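Side-chain contacts in halogenase (Chondromyces crocatus, PDB 3E1T), which is an FAD-dependent halogenase that probably installs the chlorine of the chondrochlorens, using a reduced flavin to activate halide: residues 23-28 with 322-327; 185-190 with 357-362; 292-297 with 342-347; 304-309 with 349-354. All coordinates share one frame; numbering follows the deposited sequence.

In the fold
Three of the four contacts hang on helix 340-368: its residues 342-347 meet loop 292-297 (contact 3), 349-354 meet segment 304-309 (contact 4) and 357-362 meet segment 185-190 (contact 2). Centres of contacts 3 and 4 lie about 13 Å apart, those of 4 and 2 about 12 Å. Along the chain the segments of contacts 3 and 4 alternate, all between the two of contact 2. Contact 1 joins helix 17-27 to helix 315-333 and touches contacts 3 and 4 through V326, L325 and S322; its centre is about 27 Å from that of contact 2. Its segments alternate with the others, bringing distant sequence together around the FAD-binding core.

Contact 1: residues 23-28 with 322-327; sequences ASFVAM and SALLVA
The methyl of A327 is the bump, and it sits in the shallow hollow between the stem of F25 and the CG2 branch of V26, where helix 17-27 of the FAD-binding Rossmann-type fold meets helix 315-333. The two short helical segments run nearly the same way, their axes 28° apart and 8.9 Å at closest approach. The small A327 side chain is consistent with this spacing: it points at the other helix and meets CB of F25, the two CB atoms 3.5 Å apart. Beside this, CG2 of V26 lies 3.9 Å from CA of A327, so the methyl faces both the phenylalanine stem and the valine branch.

One turn earlier, L324 supplies a second bump. With CG anti to the backbone N (chi1 179°), its side chain reaches along the helix surface until CD1 lies 3.7 Å from CE2 of F25. The ring is approached obliquely by this methyl, and CB of L324 also sits against CE2. F25 thus has contacts at both its ends, the stem on A327 and the CE2 corner of the ring on L324.

No hydrogen bond crosses the interface, which is apolar and largely buried. Beyond the two segments, L62 and L500 also pack on F25, while L22 from the same N-terminal helix reaches A327. The CB of A327 itself stays 4.1 Å from CG2 of V26.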
# COMPACT_ATOMS: atom_id res chain seq x y z
N ALA A 23 11.37 11.57 -6.37
CA ALA A 23 12.62 12.34 -6.44
C ALA A 23 13.45 11.91 -7.66
O ALA A 23 13.82 12.75 -8.48
CB ALA A 23 13.41 12.18 -5.15
N SER A 24 13.70 10.60 -7.80
CA SER A 24 14.44 10.08 -8.95
C SER A 24 13.88 10.52 -10.29
O SER A 24 14.63 10.96 -11.15
CB SER A 24 14.52 8.55 -8.91
OG SER A 24 15.15 8.12 -7.72
N PHE A 25 12.56 10.41 -10.47
CA PHE A 25 11.91 10.69 -11.76
C PHE A 25 11.95 12.16 -12.20
O PHE A 25 11.89 12.46 -13.39
CB PHE A 25 10.43 10.24 -11.73
CG PHE A 25 10.22 8.76 -11.95
CD1 PHE A 25 11.10 8.01 -12.72
CD2 PHE A 25 9.10 8.13 -11.42
CE1 PHE A 25 10.89 6.64 -12.93
CE2 PHE A 25 8.88 6.77 -11.62
CZ PHE A 25 9.78 6.03 -12.38
N VAL A 26 12.00 13.07 -11.24
CA VAL A 26 12.07 14.49 -11.57
C VAL A 26 13.54 14.88 -11.84
O VAL A 26 13.82 15.60 -12.79
CB VAL A 26 11.41 15.40 -10.49
CG1 VAL A 26 11.62 16.88 -10.83
CG2 VAL A 26 9.91 15.09 -10.36
N ALA A 27 14.45 14.37 -11.01
CA ALA A 27 15.89 14.61 -11.19
C ALA A 27 16.39 14.05 -12.52
O ALA A 27 17.24 14.66 -13.18
CB ALA A 27 16.67 14.03 -10.04
N MET A 28 15.86 12.89 -12.91
CA MET A 28 16.14 12.27 -14.21
C MET A 28 15.81 13.18 -15.40
O MET A 28 16.31 12.97 -16.51
CB MET A 28 15.37 10.95 -14.36
CG MET A 28 15.99 9.76 -13.64
SD MET A 28 15.00 8.24 -13.71
CE MET A 28 14.64 8.15 -15.47
N SER A 322 1.61 6.54 -7.69
CA SER A 322 1.31 7.95 -7.38
C SER A 322 2.55 8.84 -7.51
O SER A 322 2.45 9.99 -7.93
CB SER A 322 0.62 8.13 -6.03
OG SER A 322 1.42 7.74 -4.91
N ALA A 323 3.72 8.30 -7.15
CA ALA A 323 5.02 8.97 -7.37
C ALA A 323 5.27 9.30 -8.85
O ALA A 323 5.56 10.44 -9.18
CB ALA A 323 6.16 8.15 -6.81
N LEU A 324 5.13 8.31 -9.73
CA LEU A 324 5.16 8.52 -11.18
C LEU A 324 4.19 9.57 -11.70
O LEU A 324 4.53 10.36 -12.59
CB LEU A 324 4.90 7.21 -11.92
CG LEU A 324 4.85 7.18 -13.45
CD1 LEU A 324 6.23 7.41 -14.08
CD2 LEU A 324 4.27 5.85 -13.91
N LEU A 325 2.96 9.55 -11.19
CA LEU A 325 1.92 10.49 -11.60
C LEU A 325 2.26 11.91 -11.15
O LEU A 325 2.00 12.88 -11.87
CB LEU A 325 0.57 10.07 -11.00
CG LEU A 325 -0.06 8.77 -11.49
CD1 LEU A 325 -1.31 8.47 -10.67
CD2 LEU A 325 -0.39 8.87 -12.96
N VAL A 326 2.80 12.03 -9.95
CA VAL A 326 3.18 13.35 -9.45
C VAL A 326 4.42 13.82 -10.21
O VAL A 326 4.48 14.97 -10.64
CB VAL A 326 3.39 13.36 -7.92
CG1 VAL A 326 4.12 14.64 -7.48
CG2 VAL A 326 2.06 13.30 -7.24
N ALA A 327 5.37 12.91 -10.42
CA ALA A 327 6.59 13.20 -11.20
C ALA A 327 6.25 13.75 -12.57
O ALA A 327 6.88 14.71 -13.00
CB ALA A 327 7.46 11.97 -11.33

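Contact 2: residues 185-190 with 357-362; sequences RFFQNV and NFYQFL
F187 holds CG anti to its carbonyl carbon (chi1 -59°), while Y359 has CG anti to the backbone N (chi1 -165°); these two settings send the rings toward each other from the loop and from helix 340-368. They meet as a T-shaped pair, the edge of F187 toward the face of Y359, with planes at 86° and centroids 5.1 Å apart. CE2 of F187 stands over the tyrosine ring, displaced toward its rim, and comes within 3.5 Å of CE1 of Y359.

The next corner of the phenylalanine serves L362, one turn further along the helix: CZ of F187 lies 3.7 Å from CB of L362, the side chains crossing at about a right angle. F187 is pinned from a third direction by its own neighbour, since CD2 of F186 stands over the centre of one face of the F187 ring, 3.5 Å above its plane. CB of F186 in turn lies 4.0 Å from the hydroxyl OH of Y359.

That hydroxyl is hydrogen-bonded to OG of S184 and to the backbone O of Q463, which anchors the far end of the tyrosine ring. A leucine in place of Y359 would probably leave S184 and Q463 without their shared partner and the edge of F187 without an aromatic face to rest on. F187 centres an inverse gamma turn, as does Q188, and the arrangement is a buried aromatic cluster that joins this turn, just before strand 189-197, to the side of a long helix.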
# COMPACT_ATOMS: atom_id res chain seq x y z
N ARG A 185 -14.71 2.68 7.35
CA ARG A 185 -15.34 1.87 8.40
C ARG A 185 -15.30 0.36 8.11
O ARG A 185 -15.46 -0.47 9.01
CB ARG A 185 -16.78 2.35 8.65
CG ARG A 185 -16.81 3.78 9.15
CD ARG A 185 -18.21 4.24 9.57
NE ARG A 185 -18.42 5.65 9.22
CZ ARG A 185 -17.92 6.70 9.88
NH1 ARG A 185 -17.16 6.54 10.96
NH2 ARG A 185 -18.17 7.93 9.44
N PHE A 186 -15.05 -0.01 6.86
CA PHE A 186 -14.97 -1.41 6.47
C PHE A 186 -13.67 -2.07 6.94
O PHE A 186 -13.71 -3.13 7.55
CB PHE A 186 -15.10 -1.58 4.95
CG PHE A 186 -15.30 -3.02 4.53
CD1 PHE A 186 -16.57 -3.58 4.53
CD2 PHE A 186 -14.22 -3.81 4.15
CE1 PHE A 186 -16.76 -4.92 4.16
CE2 PHE A 186 -14.38 -5.14 3.79
CZ PHE A 186 -15.67 -5.70 3.79
N PHE A 187 -12.54 -1.45 6.61
CA PHE A 187 -11.23 -2.00 6.95
C PHE A 187 -10.77 -1.53 8.33
O PHE A 187 -9.66 -1.01 8.48
CB PHE A 187 -10.21 -1.65 5.85
CG PHE A 187 -10.60 -2.16 4.48
CD1 PHE A 187 -10.44 -3.50 4.15
CD2 PHE A 187 -11.16 -1.31 3.54
CE1 PHE A 187 -10.81 -3.98 2.90
CE2 PHE A 187 -11.52 -1.77 2.28
CZ PHE A 187 -11.32 -3.12 1.96
N GLN A 188 -11.62 -1.74 9.32
CA GLN A 188 -11.36 -1.33 10.69
C GLN A 188 -10.62 -2.46 11.40
O GLN A 188 -11.16 -3.14 12.28
CB GLN A 188 -12.68 -1.02 11.39
CG GLN A 188 -12.58 -0.09 12.59
CD GLN A 188 -13.94 0.46 12.99
OE1 GLN A 188 -14.59 1.16 12.21
NE2 GLN A 188 -14.39 0.11 14.20
N ASN A 189 -9.37 -2.66 10.98
CA ASN A 189 -8.58 -3.81 11.37
C ASN A 189 -7.28 -3.35 12.02
O ASN A 189 -6.85 -2.20 11.82
CB ASN A 189 -8.22 -4.67 10.15
CG ASN A 189 -9.42 -4.97 9.24
OD1 ASN A 189 -9.25 -5.15 8.03
ND2 ASN A 189 -10.61 -5.06 9.83
N VAL A 190 -6.66 -4.24 12.79
CA VAL A 190 -5.33 -4.03 13.32
C VAL A 190 -4.45 -5.21 12.90
O VAL A 190 -4.89 -6.36 12.93
CB VAL A 190 -5.34 -3.89 14.86
CG1 VAL A 190 -6.19 -2.69 15.27
CG2 VAL A 190 -5.87 -5.15 15.51
N ASN A 357 -10.16 0.97 -7.53
CA ASN A 357 -10.13 -0.38 -8.07
C ASN A 357 -9.77 -1.42 -7.01
O ASN A 357 -10.42 -2.46 -6.90
CB ASN A 357 -9.16 -0.47 -9.24
CG ASN A 357 -9.76 0.08 -10.54
OD1 ASN A 357 -10.91 0.45 -10.58
ND2 ASN A 357 -8.95 0.14 -11.59
N PHE A 358 -8.73 -1.15 -6.23
CA PHE A 358 -8.33 -2.04 -5.15
C PHE A 358 -9.34 -2.04 -4.00
O PHE A 358 -9.65 -3.10 -3.44
CB PHE A 358 -6.93 -1.71 -4.64
CG PHE A 358 -5.84 -2.37 -5.43
CD1 PHE A 358 -5.47 -3.70 -5.14
CD2 PHE A 358 -5.18 -1.69 -6.44
CE1 PHE A 358 -4.46 -4.33 -5.86
CE2 PHE A 358 -4.17 -2.32 -7.17
CZ PHE A 358 -3.80 -3.64 -6.87
N TYR A 359 -9.82 -0.85 -3.62
CA TYR A 359 -10.81 -0.73 -2.56
C TYR A 359 -12.03 -1.60 -2.85
O TYR A 359 -12.44 -2.41 -2.03
CB TYR A 359 -11.25 0.73 -2.33
CG TYR A 359 -11.99 0.93 -1.00
CD1 TYR A 359 -11.31 1.38 0.13
CD2 TYR A 359 -13.35 0.63 -0.87
CE1 TYR A 359 -11.97 1.55 1.34
CE2 TYR A 359 -14.02 0.80 0.35
CZ TYR A 359 -13.31 1.25 1.45
OH TYR A 359 -13.93 1.43 2.67
N GLN A 360 -12.59 -1.41 -4.04
CA GLN A 360 -13.78 -2.11 -4.48
C GLN A 360 -13.57 -3.60 -4.49
O GLN A 360 -14.42 -4.35 -4.00
CB GLN A 360 -14.18 -1.63 -5.87
CG GLN A 360 -14.85 -0.29 -5.84
CD GLN A 360 -16.23 -0.38 -5.26
OE1 GLN A 360 -17.16 -0.82 -5.94
NE2 GLN A 360 -16.38 0.01 -4.00
N PHE A 361 -12.45 -4.04 -5.05
CA PHE A 361 -12.18 -5.46 -5.15
C PHE A 361 -11.95 -6.10 -3.79
O PHE A 361 -12.34 -7.25 -3.57
CB PHE A 361 -11.00 -5.72 -6.07
CG PHE A 361 -10.60 -7.16 -6.14
CD1 PHE A 361 -11.43 -8.09 -6.78
CD2 PHE A 361 -9.43 -7.60 -5.55
CE1 PHE A 361 -11.08 -9.43 -6.83
CE2 PHE A 361 -9.07 -8.94 -5.60
CZ PHE A 361 -9.90 -9.86 -6.24
N LEU A 362 -11.29 -5.37 -2.87
CA LEU A 362 -10.99 -5.93 -1.55
C LEU A 362 -12.23 -6.07 -0.68
O LEU A 362 -12.29 -7.00 0.12
CB LEU A 362 -9.91 -5.14 -0.82
CG LEU A 362 -8.47 -5.12 -1.37
CD1 LEU A 362 -7.53 -4.70 -0.25
CD2 LEU A 362 -7.99 -6.43 -1.96

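Contact 3: residues 292-297 with 342-347; sequences SFWKNG and RCFEEF
F344 and W294 make the main meeting, where helix 340-368 passes the loop between strands 288-290 and 298-300. CB of F344 stands over one face of the indole, 3.4 Å from CD2 of W294, and is a CH-pi donor to the five-membered ring, 3.6 Å from its centroid and 19° off the ring normal. The W294 torsion explains this: CG lies between the backbone N and the carbonyl carbon (chi1 74°), turning the indole to lie across the helix surface. The F344 ring itself meets the indole only obliquely, and packs on A299.

Next comes E345, whose extended chain crosses the tryptophan obliquely, CG 4.0 Å from CZ2 of W294. The carboxylate plane stands 83° from that of the indole.

One turn on from F344, F347 brings CE2 of its ring 3.8 Å from CB of F293, and the backbone O of F293 lies in the plane of the F347 ring, at its edge. OG of S292 donates a 2.7 Å hydrogen bond to O of W294, bracing the loop from within. Helix 340-368 thus packs against the loop leading into strand 298-300, the outermost strand of the five-stranded parallel sheet of the Rossmann-type FAD-binding fold.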
# COMPACT_ATOMS: atom_id res chain seq x y z
N SER A 292 -8.41 15.43 -0.44
CA SER A 292 -7.68 16.02 -1.55
C SER A 292 -6.26 15.50 -1.56
O SER A 292 -5.69 15.25 -0.49
CB SER A 292 -7.65 17.55 -1.43
OG SER A 292 -7.07 18.15 -2.59
N PHE A 293 -5.70 15.32 -2.75
CA PHE A 293 -4.30 14.86 -2.91
C PHE A 293 -3.34 15.97 -3.33
O PHE A 293 -2.12 15.75 -3.39
CB PHE A 293 -4.19 13.70 -3.91
CG PHE A 293 -4.95 12.44 -3.51
CD1 PHE A 293 -5.24 12.16 -2.18
CD2 PHE A 293 -5.32 11.52 -4.48
CE1 PHE A 293 -5.93 10.99 -1.82
CE2 PHE A 293 -6.02 10.36 -4.13
CZ PHE A 293 -6.32 10.10 -2.80
N TRP A 294 -3.87 17.16 -3.63
CA TRP A 294 -3.02 18.33 -3.92
C TRP A 294 -3.75 19.65 -3.59
O TRP A 294 -4.98 19.69 -3.48
CB TRP A 294 -2.58 18.32 -5.38
CG TRP A 294 -3.68 18.68 -6.33
CD1 TRP A 294 -4.73 17.89 -6.70
CD2 TRP A 294 -3.84 19.92 -7.02
NE1 TRP A 294 -5.53 18.57 -7.59
CE2 TRP A 294 -5.00 19.82 -7.81
CE3 TRP A 294 -3.09 21.11 -7.07
CZ2 TRP A 294 -5.46 20.86 -8.62
CZ3 TRP A 294 -3.55 22.15 -7.89
CH2 TRP A 294 -4.72 22.01 -8.65
N LYS A 295 -3.00 20.73 -3.44
CA LYS A 295 -3.67 22.04 -3.29
C LYS A 295 -3.15 23.12 -4.24
O LYS A 295 -3.79 23.42 -5.26
CB LYS A 295 -3.75 22.49 -1.82
CG LYS A 295 -2.42 22.67 -1.13
CD LYS A 295 -2.56 23.51 0.15
CE LYS A 295 -3.53 24.69 -0.03
NZ LYS A 295 -3.36 25.77 1.00
N ASN A 296 -2.00 23.70 -3.92
CA ASN A 296 -1.32 24.66 -4.79
C ASN A 296 0.12 24.60 -4.35
O ASN A 296 0.46 25.05 -3.26
CB ASN A 296 -1.88 26.09 -4.64
CG ASN A 296 -2.86 26.48 -5.75
OD1 ASN A 296 -3.01 25.77 -6.76
ND2 ASN A 296 -3.52 27.61 -5.57
N GLY A 297 0.94 23.96 -5.18
CA GLY A 297 2.35 23.73 -4.87
C GLY A 297 2.63 22.54 -3.96
O GLY A 297 3.79 22.28 -3.65
N ARG A 342 -4.40 21.29 -14.70
CA ARG A 342 -4.62 20.14 -15.59
C ARG A 342 -3.78 18.94 -15.18
O ARG A 342 -4.29 17.81 -15.16
CB ARG A 342 -4.37 20.50 -17.07
CG ARG A 342 -4.53 19.30 -18.01
CD ARG A 342 -4.70 19.68 -19.48
NE ARG A 342 -5.40 18.62 -20.21
CZ ARG A 342 -5.52 18.54 -21.53
NH1 ARG A 342 -4.99 19.47 -22.33
NH2 ARG A 342 -6.18 17.52 -22.07
N CYS A 343 -2.52 19.17 -14.83
CA CYS A 343 -1.60 18.09 -14.50
C CYS A 343 -1.86 17.44 -13.13
O CYS A 343 -1.76 16.21 -12.99
CB CYS A 343 -0.16 18.56 -14.64
SG CYS A 343 0.35 18.67 -16.37
N PHE A 344 -2.18 18.24 -12.12
CA PHE A 344 -2.43 17.70 -10.79
C PHE A 344 -3.86 17.16 -10.64
O PHE A 344 -4.10 16.25 -9.84
CB PHE A 344 -2.06 18.71 -9.71
CG PHE A 344 -0.58 18.85 -9.49
CD1 PHE A 344 0.07 18.10 -8.52
CD2 PHE A 344 0.18 19.72 -10.28
CE1 PHE A 344 1.45 18.22 -8.31
CE2 PHE A 344 1.55 19.85 -10.10
CZ PHE A 344 2.20 19.11 -9.10
N GLU A 345 -4.79 17.68 -11.44
CA GLU A 345 -6.12 17.09 -11.53
C GLU A 345 -6.05 15.70 -12.16
O GLU A 345 -6.77 14.79 -11.75
CB GLU A 345 -7.07 17.98 -12.33
CG GLU A 345 -7.67 19.11 -11.52
CD GLU A 345 -8.61 19.98 -12.35
OE1 GLU A 345 -8.39 20.10 -13.58
OE2 GLU A 345 -9.57 20.54 -11.75
N GLU A 346 -5.18 15.54 -13.15
CA GLU A 346 -4.95 14.25 -13.79
C GLU A 346 -4.32 13.24 -12.84
O GLU A 346 -4.70 12.07 -12.81
CB GLU A 346 -4.07 14.40 -15.04
CG GLU A 346 -4.00 13.15 -15.92
CD GLU A 346 -5.33 12.79 -16.60
OE1 GLU A 346 -6.36 13.45 -16.33
OE2 GLU A 346 -5.33 11.84 -17.40
N PHE A 347 -3.33 13.70 -12.08
CA PHE A 347 -2.72 12.92 -11.03
C PHE A 347 -3.76 12.35 -10.04
O PHE A 347 -3.80 11.14 -9.83
CB PHE A 347 -1.70 13.81 -10.30
CG PHE A 347 -1.50 13.45 -8.85
CD1 PHE A 347 -1.12 12.17 -8.48
CD2 PHE A 347 -1.69 14.40 -7.87
CE1 PHE A 347 -0.91 11.85 -7.15
CE2 PHE A 347 -1.49 14.09 -6.54
CZ PHE A 347 -1.10 12.80 -6.18

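Contact 4: residues 304-309 with 349-354; sequences AACFVD and RRYRRE. With FAD (flavin-adenine dinucleotide), chain C.
The hydroxyl of Y351 is joined through a water to the backbone O of C306: the water lies 2.6 Å from OH of Y351 and donates to O of C306 at 2.8 Å. This links helix 340-368 to strand 306-307, the edge strand of a small three-stranded antiparallel sheet with 288-290 and 181-183, beside the FAD pocket. The water sits in the plane of the Y351 ring, at its edge.

Around the bridge the contact is apolar. CB of A305 meets CE2 of Y351 at 3.6 Å, and the sulfur of C306 makes a Cys sulfur-aromatic contact, SG 4.3 Å from the centroid of the Y351 ring and 36° off its normal, hence oblique. SG gets there because it lies between the backbone N and the carbonyl carbon of C306 (chi1 65°).

The next residue, F307, points its CB away from the helix and belongs to the FAD pocket. The F307 ring has the backbone N of D309 over one face, offset toward the rim. CZ of F307 lies 3.6 Å from C9 of FAD, and CE1 rests on C1' of the ribityl chain. Replacing F307 with an alanine is likely to open a gap beside C1' and the dimethylbenzene end of the flavin, leaving both less firmly held. The closest approach to the cofactor is CE1 of F307 to C1' of FAD, 3.4 Å.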
# COMPACT_ATOMS: atom_id res chain seq x y z
N ALA A 304 0.82 8.69 2.77
CA ALA A 304 0.42 10.04 3.21
C ALA A 304 -0.94 10.40 2.66
O ALA A 304 -1.72 11.06 3.34
CB ALA A 304 1.46 11.07 2.77
N ALA A 305 -1.23 9.97 1.43
CA ALA A 305 -2.50 10.23 0.77
C ALA A 305 -3.62 9.24 1.14
O ALA A 305 -4.72 9.63 1.54
CB ALA A 305 -2.30 10.24 -0.73
N CYS A 306 -3.35 7.95 0.98
CA CYS A 306 -4.39 6.94 1.15
C CYS A 306 -3.78 5.55 1.27
O CYS A 306 -2.64 5.33 0.86
CB CYS A 306 -5.39 6.97 -0.02
SG CYS A 306 -4.66 6.53 -1.61
N PHE A 307 -4.55 4.64 1.86
CA PHE A 307 -4.18 3.23 1.95
C PHE A 307 -5.45 2.37 2.10
O PHE A 307 -6.40 2.78 2.77
CB PHE A 307 -3.21 2.97 3.11
CG PHE A 307 -2.75 1.54 3.21
CD1 PHE A 307 -1.93 0.99 2.23
CD2 PHE A 307 -3.18 0.74 4.26
CE1 PHE A 307 -1.53 -0.34 2.31
CE2 PHE A 307 -2.80 -0.59 4.35
CZ PHE A 307 -1.96 -1.13 3.37
N VAL A 308 -5.47 1.20 1.46
CA VAL A 308 -6.62 0.27 1.60
C VAL A 308 -6.45 -0.75 2.74
O VAL A 308 -7.01 -0.57 3.81
CB VAL A 308 -6.98 -0.44 0.27
CG1 VAL A 308 -8.33 -1.18 0.43
CG2 VAL A 308 -7.07 0.56 -0.89
N ASP A 309 -5.69 -1.82 2.50
CA ASP A 309 -5.60 -2.97 3.41
C ASP A 309 -4.53 -3.89 2.84
O ASP A 309 -4.32 -3.90 1.64
CB ASP A 309 -6.97 -3.69 3.52
CG ASP A 309 -7.01 -4.77 4.59
OD1 ASP A 309 -7.18 -4.44 5.78
OD2 ASP A 309 -6.87 -5.96 4.22
N ARG A 349 -7.06 12.13 -10.33
CA ARG A 349 -8.03 11.32 -11.04
C ARG A 349 -7.51 9.89 -11.23
O ARG A 349 -8.18 8.94 -10.86
CB ARG A 349 -8.36 11.95 -12.39
CG ARG A 349 -9.52 11.30 -13.12
CD ARG A 349 -9.66 11.84 -14.55
NE ARG A 349 -8.53 11.47 -15.41
CZ ARG A 349 -8.46 10.34 -16.12
NH1 ARG A 349 -9.46 9.45 -16.08
NH2 ARG A 349 -7.40 10.09 -16.87
N ARG A 350 -6.31 9.76 -11.79
CA ARG A 350 -5.64 8.47 -12.00
C ARG A 350 -5.38 7.70 -10.70
O ARG A 350 -5.58 6.49 -10.64
CB ARG A 350 -4.31 8.71 -12.70
CG ARG A 350 -4.20 8.22 -14.12
CD ARG A 350 -4.78 9.18 -15.10
NE ARG A 350 -3.98 9.22 -16.32
CZ ARG A 350 -4.10 8.38 -17.35
NH1 ARG A 350 -5.01 7.40 -17.34
NH2 ARG A 350 -3.31 8.53 -18.39
N TYR A 351 -4.92 8.42 -9.68
CA TYR A 351 -4.60 7.83 -8.37
C TYR A 351 -5.86 7.27 -7.69
O TYR A 351 -5.85 6.15 -7.18
CB TYR A 351 -3.91 8.89 -7.50
CG TYR A 351 -3.23 8.43 -6.20
CD1 TYR A 351 -3.08 7.08 -5.87
CD2 TYR A 351 -2.68 9.37 -5.33
CE1 TYR A 351 -2.44 6.69 -4.68
CE2 TYR A 351 -2.05 8.99 -4.14
CZ TYR A 351 -1.92 7.66 -3.83
OH TYR A 351 -1.27 7.30 -2.66
N ARG A 352 -6.92 8.07 -7.67
CA ARG A 352 -8.21 7.66 -7.10
C ARG A 352 -8.79 6.46 -7.86
O ARG A 352 -9.45 5.60 -7.27
CB ARG A 352 -9.21 8.82 -7.11
CG ARG A 352 -8.94 9.89 -6.07
CD ARG A 352 -10.05 10.95 -5.95
NE ARG A 352 -9.67 11.92 -4.92
CZ ARG A 352 -9.80 11.71 -3.61
NH1 ARG A 352 -10.36 10.60 -3.14
NH2 ARG A 352 -9.37 12.64 -2.75
N ARG A 353 -8.54 6.40 -9.17
CA ARG A 353 -9.01 5.29 -9.99
C ARG A 353 -8.34 3.99 -9.57
O ARG A 353 -9.03 2.98 -9.40
CB ARG A 353 -8.78 5.55 -11.48
CG ARG A 353 -9.81 6.48 -12.05
CD ARG A 353 -9.40 7.08 -13.39
NE ARG A 353 -9.61 6.17 -14.51
CZ ARG A 353 -10.79 5.88 -15.06
NH1 ARG A 353 -11.91 6.41 -14.59
NH2 ARG A 353 -10.85 5.05 -16.09
N GLU A 354 -7.02 4.01 -9.38
CA GLU A 354 -6.29 2.81 -9.00
C GLU A 354 -6.57 2.41 -7.54
O GLU A 354 -6.73 1.22 -7.24
CB GLU A 354 -4.78 2.98 -9.25
CG GLU A 354 -3.93 1.73 -8.99
CD GLU A 354 -4.09 0.61 -10.06
OE1 GLU A 354 -4.84 0.76 -11.06
OE2 GLU A 354 -3.44 -0.44 -9.88
PA FAD C . 6.76 4.86 3.93
O1A FAD C . 7.29 3.55 3.42
O2A FAD C . 6.08 4.80 5.25
O5B FAD C . 8.01 5.87 4.04
C5B FAD C . 7.85 7.22 4.44
C4B FAD C . 9.19 7.78 4.93
O4B FAD C . 9.04 9.09 5.44
C3B FAD C . 9.76 6.93 6.06
O3B FAD C . 11.06 6.53 5.68
C2B FAD C . 9.82 7.85 7.26
O2B FAD C . 11.01 7.65 7.97
C1B FAD C . 9.79 9.23 6.62
N9A FAD C . 9.19 10.30 7.43
C8A FAD C . 8.11 10.25 8.27
N7A FAD C . 7.91 11.49 8.78
C5A FAD C . 8.84 12.33 8.27
C6A FAD C . 9.12 13.69 8.45
N6A FAD C . 8.47 14.42 9.37
N1A FAD C . 10.16 14.26 7.76
C2A FAD C . 10.96 13.51 6.93
N3A FAD C . 10.69 12.17 6.77
C4A FAD C . 9.65 11.59 7.42
N1 FAD C . 2.53 -2.95 0.93
C2 FAD C . 2.98 -3.81 -0.03
O2 FAD C . 3.28 -3.34 -1.13
N3 FAD C . 3.08 -5.16 0.25
C4 FAD C . 2.73 -5.65 1.51
O4 FAD C . 2.84 -6.85 1.77
C4X FAD C . 2.25 -4.78 2.48
N5 FAD C . 1.90 -5.23 3.73
C5X FAD C . 1.43 -4.33 4.68
C6 FAD C . 1.06 -4.78 5.95
C7 FAD C . 0.59 -3.86 6.91
C7M FAD C . -0.01 -4.38 8.18
C8 FAD C . 0.48 -2.50 6.59
C8M FAD C . -0.21 -1.52 7.51
C9 FAD C . 0.87 -2.07 5.33
C9A FAD C . 1.34 -2.97 4.37
N10 FAD C . 1.72 -2.51 3.12
C10 FAD C . 2.17 -3.41 2.17
C1' FAD C . 1.73 -1.02 2.81
C2' FAD C . 3.12 -0.38 2.82
O2' FAD C . 3.62 -0.46 4.14
C3' FAD C . 3.06 1.09 2.39
O3' FAD C . 2.06 1.28 1.41
C4' FAD C . 4.35 1.64 1.79
O4' FAD C . 5.38 1.57 2.74
C5' FAD C . 4.13 3.10 1.38
O5' FAD C . 5.37 3.71 1.14
P FAD C . 5.58 5.29 1.35
O1P FAD C . 6.78 5.73 0.54
O2P FAD C . 4.36 6.04 0.91
O3P FAD C . 5.71 5.50 2.91
O HOH W 1 -1.32 4.95 -1.56